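Local coordinates for DUF2235 domain-containing protein (Pseudomonas aeruginosa, PDB 4O5P), which probably hydrolyses phospholipids as a type VI secretion effector, Tle1, with a catalytic domain of the alpha/beta-hydrolase clan, at residues H333-H338 / G467-V472. Residues are numbered along the deposited sequence; the frame is centred on the assembly and turned at random.
Sequences HLVSCH and GPLEEV
Cys337 lays its sulfur against one methyl of Val472, SG to CG1 3.7 Å. Two torsions aim the pair: SG lies anti to the carbonyl carbon of Cys337 (chi1 -68°), while CG1 of Val472 is anti to its own backbone N (chi1 165°). A looser apolar touch lies two residues earlier, on the strand itself, where Val335 CG2 and Leu469 CD1 are 4.3 Å apart, the leucine reaching in from the first turn of helix 469-487. No hydrogen bond crosses between the segments, and only 126 Å² is buried, yet all four touching residues are buried. Strand 331-336 runs parallel to both 270-280 and 370-375 in the central sheet expected of an alpha/beta hydrolase; the contact joins the end of this strand, and the residue after it, to the first turn of a helix in the C-terminal family region. Phe8 of strand 7-10 touches both Leu469 and Val472, and Leu346 packs on both Val335 and Leu469, widening the apolar patch. The side chain of Val335 also touches residues of a probable Ser-His-Asp catalytic triad. Pro468 takes the N-cap position, and its O accepts a bond from Val472 N at 3.2 Å, tying Val472 into the opening turn.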
# COMPACT_ATOMS: atom_id res chain seq x y z
N HIS A 333 -1.31 12.82 4.35
CA HIS A 333 -1.20 11.83 3.27
C HIS A 333 -0.45 12.42 2.07
O HIS A 333 -0.94 13.34 1.43
CB HIS A 333 -2.59 11.41 2.81
CG HIS A 333 -2.61 10.22 1.89
ND1 HIS A 333 -3.65 9.98 1.02
CD2 HIS A 333 -1.74 9.19 1.73
CE1 HIS A 333 -3.43 8.85 0.37
NE2 HIS A 333 -2.28 8.35 0.78
N LEU A 334 0.71 11.88 1.77
CA LEU A 334 1.52 12.31 0.66
C LEU A 334 1.26 11.32 -0.46
O LEU A 334 1.43 10.11 -0.26
CB LEU A 334 2.99 12.27 1.07
CG LEU A 334 3.33 13.06 2.34
CD1 LEU A 334 4.81 13.07 2.60
CD2 LEU A 334 2.77 14.51 2.27
N VAL A 335 0.86 11.83 -1.63
CA VAL A 335 0.49 10.97 -2.76
C VAL A 335 1.33 11.21 -4.02
O VAL A 335 1.81 12.31 -4.25
CB VAL A 335 -1.03 11.10 -3.09
CG1 VAL A 335 -1.88 10.99 -1.80
CG2 VAL A 335 -1.32 12.43 -3.77
N SER A 336 1.50 10.15 -4.83
CA SER A 336 2.23 10.22 -6.10
C SER A 336 1.35 10.78 -7.22
O SER A 336 0.21 10.35 -7.38
CB SER A 336 2.69 8.80 -6.47
OG SER A 336 2.99 8.67 -7.85
N CYS A 337 1.86 11.74 -7.99
CA CYS A 337 1.13 12.27 -9.14
C CYS A 337 1.33 11.46 -10.42
O CYS A 337 0.50 11.51 -11.33
CB CYS A 337 1.59 13.71 -9.43
SG CYS A 337 1.13 14.87 -8.18
N HIS A 338 2.44 10.73 -10.50
CA HIS A 338 2.85 10.09 -11.76
C HIS A 338 2.68 8.57 -11.81
O HIS A 338 2.92 7.97 -12.86
CB HIS A 338 4.29 10.50 -12.10
CG HIS A 338 4.46 11.99 -12.17
ND1 HIS A 338 5.33 12.67 -11.35
CD2 HIS A 338 3.81 12.92 -12.90
CE1 HIS A 338 5.23 13.97 -11.60
NE2 HIS A 338 4.30 14.14 -12.53
N GLY A 467 -5.15 22.65 -7.69
CA GLY A 467 -6.48 22.23 -8.09
C GLY A 467 -6.83 21.01 -7.28
O GLY A 467 -6.03 20.55 -6.48
N PRO A 468 -8.04 20.47 -7.49
CA PRO A 468 -8.37 19.21 -6.81
C PRO A 468 -7.49 18.09 -7.34
O PRO A 468 -6.87 18.23 -8.40
CB PRO A 468 -9.83 18.97 -7.22
CG PRO A 468 -9.99 19.71 -8.56
CD PRO A 468 -9.12 20.94 -8.38
N LEU A 469 -7.45 16.97 -6.64
CA LEU A 469 -6.57 15.89 -7.04
C LEU A 469 -6.75 15.44 -8.49
O LEU A 469 -5.76 15.15 -9.18
CB LEU A 469 -6.71 14.71 -6.09
CG LEU A 469 -5.80 13.51 -6.30
CD1 LEU A 469 -4.34 13.96 -6.45
CD2 LEU A 469 -5.95 12.59 -5.09
N GLU A 470 -7.99 15.41 -8.97
CA GLU A 470 -8.25 15.00 -10.35
C GLU A 470 -7.50 15.87 -11.38
O GLU A 470 -6.87 15.35 -12.30
CB GLU A 470 -9.75 15.02 -10.64
CG GLU A 470 -10.57 13.98 -9.88
CD GLU A 470 -11.16 14.50 -8.57
OE1 GLU A 470 -10.55 15.38 -7.93
OE2 GLU A 470 -12.24 13.99 -8.19
N GLU A 471 -7.56 17.18 -11.21
CA GLU A 471 -6.91 18.07 -12.15
C GLU A 471 -5.40 18.02 -12.05
O GLU A 471 -4.71 18.17 -13.07
CB GLU A 471 -7.38 19.51 -11.92
CG GLU A 471 -8.84 19.72 -12.28
CD GLU A 471 -9.12 19.54 -13.76
OE1 GLU A 471 -8.19 19.65 -14.60
OE2 GLU A 471 -10.28 19.25 -14.11
N VAL A 472 -4.90 17.81 -10.83
CA VAL A 472 -3.46 17.70 -10.64
C VAL A 472 -2.97 16.44 -11.34
O VAL A 472 -1.91 16.44 -11.96
CB VAL A 472 -3.07 17.73 -9.12
CG1 VAL A 472 -1.65 17.25 -8.92
CG2 VAL A 472 -3.21 19.14 -8.55